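Local coordinates for protein cyanuric acid amidohydrolase (Azorhizobium caulinodans, PDB 4NQ3) that catalyses the hydrolytic opening of the s-triazine ring of cyanuric acid, giving carboxybiuret, which decarboxylates spontaneously to biuret, at residues 61-64 and 65-69; 144-147 and 148-151; 206-209 and 210-213; 260-263 and 264-268. All blocks are in the same frame, centred on the assembly; numbering follows the deposited sequence.

Interaction 1. Residues 61-64 and 65-69; sequences MLLR and GHMGA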
loop_
_atom_site.group_PDB
_atom_site.type_symbol
_atom_site.label_atom_id
_atom_site.label_comp_id
_atom_site.label_asym_id
_atom_site.label_seq_id
_atom_site.Cartn_x
_atom_site.Cartn_y
_atom_site.Cartn_z
HETATM N N MSE A 61 -3.960 -10.046 29.271
HETATM C CA MSE A 61 -3.315 -11.206 29.885
HETATM C C MSE A 61 -2.379 -10.852 31.023
HETATM O O MSE A 61 -2.476 -11.430 32.103
HETATM C CB MSE A 61 -2.528 -12.003 28.863
HETATM C CG MSE A 61 -3.382 -12.872 27.979
HETATM SE SE MSE A 61 -2.262 -13.586 26.572
HETATM C CE MSE A 61 -1.448 -14.989 27.675
ATOM N N LEU A 62 -1.467 -9.916 30.800
ATOM C CA LEU A 62 -0.569 -9.502 31.874
ATOM C C LEU A 62 -1.336 -8.895 33.072
ATOM O O LEU A 62 -1.062 -9.227 34.232
ATOM C CB LEU A 62 0.462 -8.506 31.349
ATOM C CG LEU A 62 1.542 -8.034 32.309
ATOM C CD1 LEU A 62 2.624 -7.475 31.499
ATOM C CD2 LEU A 62 0.987 -6.934 33.123
ATOM N N LEU A 63 -2.289 -8.010 32.791
ATOM C CA LEU A 63 -2.989 -7.324 33.858
ATOM C C LEU A 63 -3.916 -8.291 34.584
ATOM O O LEU A 63 -4.092 -8.161 35.806
ATOM C CB LEU A 63 -3.775 -6.122 33.328
ATOM C CG LEU A 63 -2.995 -4.927 32.730
ATOM C CD1 LEU A 63 -3.936 -3.890 32.114
ATOM C CD2 LEU A 63 -2.067 -4.276 33.721
ATOM N N ARG A 64 -4.516 -9.260 33.880
ATOM C CA ARG A 64 -5.375 -10.210 34.604
ATOM C C ARG A 64 -4.537 -10.975 35.597
ATOM O O ARG A 64 -4.965 -11.193 36.721
ATOM C CB ARG A 64 -6.107 -11.162 33.676
ATOM C CG ARG A 64 -7.315 -10.503 33.079
ATOM C CD ARG A 64 -8.278 -11.477 32.425
ATOM N NE ARG A 64 -9.273 -10.739 31.628
ATOM C CZ ARG A 64 -9.310 -10.675 30.294
ATOM N NH1 ARG A 64 -10.271 -9.967 29.693
ATOM N NH2 ARG A 64 -8.404 -11.329 29.564
ATOM N N GLY A 65 -3.326 -11.345 35.198
ATOM C CA GLY A 65 -2.367 -11.922 36.126
ATOM C C GLY A 65 -2.197 -11.173 37.448
ATOM O O GLY A 65 -2.164 -11.788 38.499
ATOM N N HIS A 66 -2.159 -9.850 37.432
ATOM C CA HIS A 66 -1.922 -9.126 38.675
ATOM C C HIS A 66 -3.187 -8.671 39.379
ATOM O O HIS A 66 -3.200 -8.616 40.587
ATOM C CB HIS A 66 -1.047 -7.895 38.437
ATOM C CG HIS A 66 0.357 -8.223 38.050
ATOM N ND1 HIS A 66 0.814 -8.128 36.752
ATOM C CD2 HIS A 66 1.408 -8.646 38.789
ATOM C CE1 HIS A 66 2.088 -8.476 36.706
ATOM N NE2 HIS A 66 2.472 -8.797 37.929
HETATM N N MSE A 67 -4.243 -8.337 38.648
HETATM C CA MSE A 67 -5.406 -7.695 39.264
HETATM C C MSE A 67 -6.666 -8.539 39.181
HETATM O O MSE A 67 -7.658 -8.229 39.799
HETATM C CB MSE A 67 -5.683 -6.324 38.608
HETATM C CG MSE A 67 -4.457 -5.484 38.344
HETATM SE SE MSE A 67 -4.769 -4.185 36.930
HETATM C CE MSE A 67 -5.823 -2.886 37.943
ATOM N N GLY A 68 -6.650 -9.593 38.394
ATOM C CA GLY A 68 -7.864 -10.353 38.190
ATOM C C GLY A 68 -8.922 -9.590 37.420
ATOM O O GLY A 68 -8.634 -9.001 36.381
ATOM N N ALA A 69 -10.154 -9.609 37.921
ATOM C CA ALA A 69 -11.274 -9.011 37.202
ATOM C C ALA A 69 -11.183 -7.483 37.171
ATOM O O ALA A 69 -11.810 -6.839 36.329
ATOM C CB ALA A 69 -12.580 -9.459 37.812
#
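Backbone bonds four residues apart join Gly65 N to Met61 O, Met67 N to Leu63 O and Gly68 N to Arg64 O, and at Gly68 the chain leaves the helix with a positive phi of 68°. Met67 N lies 2.9 Å from Leu63 O. His66 is held more loosely. Its backbone N divides itself between two weak bonds, to Leu62 O at 3.4 Å and to Leu63 O, while its ring adds a third weak one, ND1 to Leu62 O at 3.3 Å, so that Leu62 O takes both donors from the same residue. With CG of Leu62 trans to its backbone N (chi1 -176°), the branch tip CD2 comes to the edge of the imidazole, in the ring plane, 3.8 Å from His66 ND1. All this is the C-terminal end of helix 51-67, the crossover helix of the beta-alpha-beta unit that links strands 34-41 and 75-80 in the first repeating unit. Val17 and Ile24 lie against Leu62. The buried Leu63 and the selenomethionine at Met67 run side by side in the same direction; Leu63 CD2 lies 4.2 Å from Met67 SE. Arg64 stretches out from CG to NE, and its NH1 makes a salt bridge with Asp72 OD1.

Interaction 2. Residues 144-147 and 148-151; sequences ITDP and EDVH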
loop_
_atom_site.group_PDB
_atom_site.type_symbol
_atom_site.label_atom_id
_atom_site.label_comp_id
_atom_site.label_asym_id
_atom_site.label_seq_id
_atom_site.Cartn_x
_atom_site.Cartn_y
_atom_site.Cartn_z
ATOM N N ILE A 144 -12.700 16.604 39.017
ATOM C CA ILE A 144 -12.711 17.826 38.220
ATOM C C ILE A 144 -14.136 18.289 37.947
ATOM O O ILE A 144 -14.928 17.538 37.370
ATOM C CB ILE A 144 -12.041 17.612 36.852
ATOM C CG1 ILE A 144 -10.545 17.380 36.976
ATOM C CG2 ILE A 144 -12.279 18.799 35.953
ATOM C CD1 ILE A 144 -9.873 17.193 35.605
ATOM N N THR A 145 -14.466 19.529 38.298
ATOM C CA THR A 145 -15.830 20.011 38.044
ATOM C C THR A 145 -15.831 21.140 37.023
ATOM O O THR A 145 -16.786 21.294 36.261
ATOM C CB THR A 145 -16.524 20.474 39.328
ATOM O OG1 THR A 145 -15.635 21.318 40.060
ATOM C CG2 THR A 145 -16.900 19.268 40.193
ATOM N N ASP A 146 -14.749 21.912 37.006
ATOM C CA ASP A 146 -14.577 22.998 36.044
ATOM C C ASP A 146 -14.038 22.466 34.710
ATOM O O ASP A 146 -12.931 21.927 34.632
ATOM C CB ASP A 146 -13.640 24.055 36.629
ATOM C CG ASP A 146 -13.665 25.351 35.861
ATOM O OD1 ASP A 146 -14.272 25.373 34.763
ATOM O OD2 ASP A 146 -13.116 26.357 36.382
ATOM N N PRO A 147 -14.827 22.600 33.644
ATOM C CA PRO A 147 -14.317 22.123 32.358
ATOM C C PRO A 147 -13.025 22.837 31.915
ATOM O O PRO A 147 -12.236 22.239 31.196
ATOM C CB PRO A 147 -15.478 22.406 31.395
ATOM C CG PRO A 147 -16.676 22.410 32.261
ATOM C CD PRO A 147 -16.228 23.030 33.556
ATOM N N GLU A 148 -12.776 24.069 32.342
ATOM C CA GLU A 148 -11.546 24.718 31.899
ATOM C C GLU A 148 -10.329 24.033 32.505
ATOM O O GLU A 148 -9.203 24.258 32.064
ATOM C CB GLU A 148 -11.545 26.219 32.231
ATOM C CG GLU A 148 -12.545 27.032 31.402
ATOM C CD GLU A 148 -12.226 27.010 29.889
ATOM O OE1 GLU A 148 -12.897 26.255 29.133
ATOM O OE2 GLU A 148 -11.307 27.746 29.457
ATOM N N ASP A 149 -10.559 23.131 33.448
ATOM C CA ASP A 149 -9.455 22.408 34.051
ATOM C C ASP A 149 -9.218 21.082 33.348
ATOM O O ASP A 149 -8.332 20.331 33.734
ATOM C CB ASP A 149 -9.707 22.176 35.541
ATOM C CG ASP A 149 -9.556 23.447 36.354
ATOM O OD1 ASP A 149 -8.680 24.276 36.009
ATOM O OD2 ASP A 149 -10.309 23.621 37.335
ATOM N N VAL A 150 -10.005 20.796 32.318
ATOM C CA VAL A 150 -9.774 19.625 31.485
ATOM C C VAL A 150 -8.868 20.008 30.330
ATOM O O VAL A 150 -9.115 20.984 29.640
ATOM C CB VAL A 150 -11.100 19.043 30.945
ATOM C CG1 VAL A 150 -10.840 18.028 29.858
ATOM C CG2 VAL A 150 -11.910 18.418 32.082
ATOM N N HIS A 151 -7.839 19.213 30.082
ATOM C CA HIS A 151 -6.862 19.571 29.059
ATOM C C HIS A 151 -6.814 18.627 27.875
ATOM O O HIS A 151 -6.336 18.993 26.811
ATOM C CB HIS A 151 -5.475 19.677 29.683
ATOM C CG HIS A 151 -5.292 20.943 30.444
ATOM N ND1 HIS A 151 -4.804 22.091 29.856
ATOM C CD2 HIS A 151 -5.584 21.265 31.725
ATOM C CE1 HIS A 151 -4.788 23.062 30.749
ATOM N NE2 HIS A 151 -5.260 22.589 31.889
#
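Asp146 has CG opposite its backbone N (chi1 -166°), which places OD1 at Glu148 N, while Asp149 keeps CG beside its own N (chi1 -73°), which brings OD2 across Asp146 CB. The first torsion sets Asp146 OD1 3.1 Å from Glu148 N, a fairly straight bond in which the N-H arrives from above the carboxylate plane. The second lays Asp149 OD2 against Asp146 CB at 3.4 Å. Here the two side chains cross at about a right angle with their carboxylate planes 66° apart, and Asp146 OD2 and Asp149 OD2 stand 4.0 Å from each other, a like-charge pair that probably makes each acid a little harder to ionise. Replacing Asp149 with an alanine removes this carboxylate and would probably open a gap beside Asp146 CB, where Asp149 OD2 now packs. Beneath the acids the backbone coils tightly: Asp149 N reaches Asp146 O at 2.9 Å and Val150 N reaches Pro147 O at 2.9 Å. On the buried side Ile144 CG2 meets Val150 CG2 at 3.9 Å, the two chains crossing nearly square, with Met139 of helix 125-141 touching both. Val150 also packs on Val238 of the adjacent strand 235-242. An Asx turn, Asp146 OD1 to Glu148 N, thus overlies two successive type I turns, a short 3-10 coil that delivers the chain from the loop after helix 125-141 into strand 150-157.

Interaction 3. Residues 206-209 and 210-213; sequences ALSD and AVIC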
loop_
_atom_site.group_PDB
_atom_site.type_symbol
_atom_site.label_atom_id
_atom_site.label_comp_id
_atom_site.label_asym_id
_atom_site.label_seq_id
_atom_site.Cartn_x
_atom_site.Cartn_y
_atom_site.Cartn_z
ATOM N N ALA A 206 -27.501 22.561 19.046
ATOM C CA ALA A 206 -26.710 22.773 17.827
ATOM C C ALA A 206 -26.421 21.464 17.108
ATOM O O ALA A 206 -26.053 21.461 15.933
ATOM C CB ALA A 206 -25.395 23.459 18.160
ATOM N N LEU A 207 -26.595 20.352 17.822
ATOM C CA LEU A 207 -26.203 19.032 17.335
ATOM C C LEU A 207 -27.361 18.260 16.733
ATOM O O LEU A 207 -28.461 18.271 17.249
ATOM C CB LEU A 207 -25.592 18.216 18.486
ATOM C CG LEU A 207 -24.378 18.827 19.188
ATOM C CD1 LEU A 207 -23.993 18.060 20.433
ATOM C CD2 LEU A 207 -23.218 18.830 18.204
ATOM N N SER A 208 -27.082 17.544 15.659
ATOM C CA SER A 208 -28.034 16.612 15.074
ATOM C C SER A 208 -27.268 15.660 14.152
ATOM O O SER A 208 -26.105 15.915 13.817
ATOM C CB SER A 208 -29.109 17.351 14.297
ATOM O OG SER A 208 -28.609 17.747 13.032
ATOM N N ASP A 209 -27.913 14.574 13.743
ATOM C CA ASP A 209 -27.274 13.604 12.858
ATOM C C ASP A 209 -26.644 14.324 11.653
ATOM O O ASP A 209 -25.521 14.010 11.243
ATOM C CB ASP A 209 -28.289 12.550 12.383
ATOM C CG ASP A 209 -28.560 11.452 13.424
ATOM O OD1 ASP A 209 -28.188 11.607 14.614
ATOM O OD2 ASP A 209 -29.182 10.429 13.047
ATOM N N ALA A 210 -27.370 15.306 11.116
ATOM C CA ALA A 210 -27.002 15.975 9.859
ATOM C C ALA A 210 -25.742 16.830 9.953
ATOM O O ALA A 210 -25.063 17.072 8.944
ATOM C CB ALA A 210 -28.150 16.817 9.378
ATOM N N VAL A 211 -25.463 17.301 11.166
ATOM C CA VAL A 211 -24.263 18.070 11.494
ATOM C C VAL A 211 -22.957 17.237 11.549
ATOM O O VAL A 211 -21.890 17.704 11.145
ATOM C CB VAL A 211 -24.461 18.769 12.861
ATOM C CG1 VAL A 211 -23.139 19.005 13.564
ATOM C CG2 VAL A 211 -25.261 20.045 12.709
ATOM N N ILE A 212 -23.054 16.010 12.051
ATOM C CA ILE A 212 -21.885 15.168 12.295
ATOM C C ILE A 212 -21.064 14.867 11.048
ATOM O O ILE A 212 -21.556 14.262 10.081
ATOM C CB ILE A 212 -22.312 13.826 12.943
ATOM C CG1 ILE A 212 -23.065 14.111 14.253
ATOM C CG2 ILE A 212 -21.097 12.930 13.152
ATOM C CD1 ILE A 212 -23.706 12.918 14.882
ATOM N N CYS A 213 -19.786 15.231 11.113
ATOM C CA CYS A 213 -18.876 15.122 9.963
ATOM C C CYS A 213 -19.429 15.870 8.763
ATOM O O CYS A 213 -19.341 15.393 7.633
ATOM C CB CYS A 213 -18.631 13.668 9.582
ATOM S SG CYS A 213 -17.633 12.802 10.787
#
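Ser208 and Asp209 fold back on Val211 and Ile212 in a tight surface turn, part of the long loop that leads from helix 180-199 to strand 223-227 in the second repeating unit. Two backbone bonds draw it together, Val211 N to Ser208 O at 3.1 Å and Ile212 N to Asp209 O at 3.3 Å. Both close i to i+3 turns. The Ser208 hydroxyl adds a third, weak bond: with OG placed between its own N and carbonyl carbon (chi1 79°), it faces Ala210 N at 3.3 Å. The arrangement is thus an ST turn, Ser208 OG to the N-H two residues on, laid over overlapping beta turns 208-211 and 209-212. Carbon atoms fill in round the carbonyls. Val211 sends CG2 back to Ala206 O at 3.6 Å. CG1 of Ile212 comes 3.6 Å from Ser208 O, and Ile212 CD1 is 4.0 Å from the same oxygen. Ile212 is the buried residue of this group, resting on Leu193 of helix 180-199 and Val128 of helix 125-141; its side chain stays about 9 Å from that of the substrate-binding Arg188. The Asp209 carboxylate has its partner beyond the turn: OD1 accepts a hydrogen bond from Met125 N at the beginning of helix 125-141. A sulfate ion, probably from the crystallisation liquor, lies about 4 Å from the Asp209 side chain.

Interaction 4. Residues 260-263 and 264-268; sequences IDVT and PVKAA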
loop_
_atom_site.group_PDB
_atom_site.type_symbol
_atom_site.label_atom_id
_atom_site.label_comp_id
_atom_site.label_asym_id
_atom_site.label_seq_id
_atom_site.Cartn_x
_atom_site.Cartn_y
_atom_site.Cartn_z
ATOM N N ILE A 260 1.328 22.055 10.131
ATOM C CA ILE A 260 2.692 22.459 10.435
ATOM C C ILE A 260 2.735 23.572 11.474
ATOM O O ILE A 260 3.755 24.253 11.642
ATOM C CB ILE A 260 3.453 22.903 9.182
ATOM C CG1 ILE A 260 2.714 24.037 8.482
ATOM C CG2 ILE A 260 3.669 21.727 8.242
ATOM C CD1 ILE A 260 3.402 24.496 7.254
ATOM N N ASP A 261 1.632 23.728 12.201
ATOM C CA ASP A 261 1.553 24.745 13.240
ATOM C C ASP A 261 2.138 24.212 14.545
ATOM O O ASP A 261 1.426 23.606 15.347
ATOM C CB ASP A 261 0.105 25.191 13.439
ATOM C CG ASP A 261 -0.015 26.358 14.395
ATOM O OD1 ASP A 261 0.967 27.133 14.497
ATOM O OD2 ASP A 261 -1.086 26.500 15.035
ATOM N N VAL A 262 3.436 24.425 14.751
ATOM C CA VAL A 262 4.135 23.810 15.881
ATOM C C VAL A 262 4.195 24.762 17.060
ATOM O O VAL A 262 4.799 24.441 18.084
ATOM C CB VAL A 262 5.572 23.353 15.514
ATOM C CG1 VAL A 262 5.547 22.058 14.701
ATOM C CG2 VAL A 262 6.306 24.456 14.778
ATOM N N THR A 263 3.597 25.942 16.905
ATOM C CA THR A 263 3.636 26.973 17.947
ATOM C C THR A 263 2.907 26.619 19.265
ATOM O O THR A 263 3.390 26.963 20.344
ATOM C CB THR A 263 3.059 28.280 17.402
ATOM O OG1 THR A 263 1.936 27.962 16.574
ATOM C CG2 THR A 263 4.059 28.986 16.521
ATOM N N PRO A 264 1.753 25.928 19.189
ATOM C CA PRO A 264 1.037 25.419 20.373
ATOM C C PRO A 264 1.883 24.585 21.332
ATOM O O PRO A 264 1.653 24.642 22.551
ATOM C CB PRO A 264 -0.057 24.550 19.765
ATOM C CG PRO A 264 -0.356 25.214 18.470
ATOM C CD PRO A 264 0.956 25.760 17.962
ATOM N N VAL A 265 2.820 23.807 20.793
ATOM C CA VAL A 265 3.683 22.978 21.627
ATOM C C VAL A 265 4.740 23.825 22.352
ATOM O O VAL A 265 5.012 23.629 23.539
ATOM C CB VAL A 265 4.387 21.877 20.785
ATOM C CG1 VAL A 265 5.468 21.177 21.586
ATOM C CG2 VAL A 265 3.378 20.873 20.343
ATOM N N LYS A 266 5.325 24.780 21.644
ATOM C CA LYS A 266 6.315 25.639 22.269
ATOM C C LYS A 266 5.624 26.454 23.373
ATOM O O LYS A 266 6.178 26.641 24.463
ATOM C CB LYS A 266 6.982 26.539 21.221
ATOM C CG LYS A 266 7.607 25.763 20.043
ATOM C CD LYS A 266 8.123 26.707 18.930
ATOM C CE LYS A 266 8.796 25.964 17.765
ATOM N NZ LYS A 266 9.419 26.868 16.748
ATOM N N ALA A 267 4.398 26.899 23.109
ATOM C CA ALA A 267 3.639 27.653 24.107
ATOM C C ALA A 267 3.247 26.752 25.273
ATOM O O ALA A 267 3.243 27.182 26.433
ATOM C CB ALA A 267 2.417 28.278 23.491
ATOM N N ALA A 268 2.899 25.506 24.960
ATOM C CA ALA A 268 2.542 24.550 25.996
ATOM C C ALA A 268 3.734 24.303 26.930
ATOM O O ALA A 268 3.588 24.334 28.149
ATOM C CB ALA A 268 2.059 23.252 25.376
#
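Lys266 reaches back along the start of its helix over Thr263 and Val262. Its CB stands 3.7 Å from Thr263 O; CG, set opposite the carbonyl carbon (chi1 -55°), passes Val262 O at 3.7 Å; CD skirts the same oxygen a little farther out; and CE meets Val262 CG2 at 4.2 Å, the two side chains slanting past each other. Beyond CE the chain stays extended to NZ, and Lys266 is an exposed residue. Val262 itself is buried, packed on Ala320 and Val324 and on Gly323 of another subunit. Across from the lysine, the Asp261 carboxylate lies against the Pro264 ring, OD2 being 3.6 Å from Pro264 CD, and OD2 also takes a hydrogen bond from Ala257 N. Cutting Asp261 back to an alanine would probably leave Ala257 N without its acceptor and thin the packing on Pro264 CD and CG. Ala267 N bonds Thr263 O at 2.9 Å, and Val265 N reaches Val262 O only weakly. This is the first turn of helix 263-271, with proline in a place where helices readily accept it, since no N-H is required there.

How the interactions relate
All four contacts are local, and none touches another; interactions 2 and 4 come nearest, about 8 Å between nearest atoms. Interactions 1 and 3 are surface contacts, while 2 and 4 are partly buried and reach strands as well, Val150 on 235-242 and Pro264 and Val265 on 345-352. Interactions 1 and 4 treat opposite ends of helices: residues 61-69 finish one with a glycine, residues 260-268 start one with a proline in its first turn. Interactions 2 and 3 are turns in the second repeating unit, each bonding an N-H two residues on through a side-chain oxygen, a carboxylate in one and, weakly, a hydroxyl in the other; both also lean on helix 125-141.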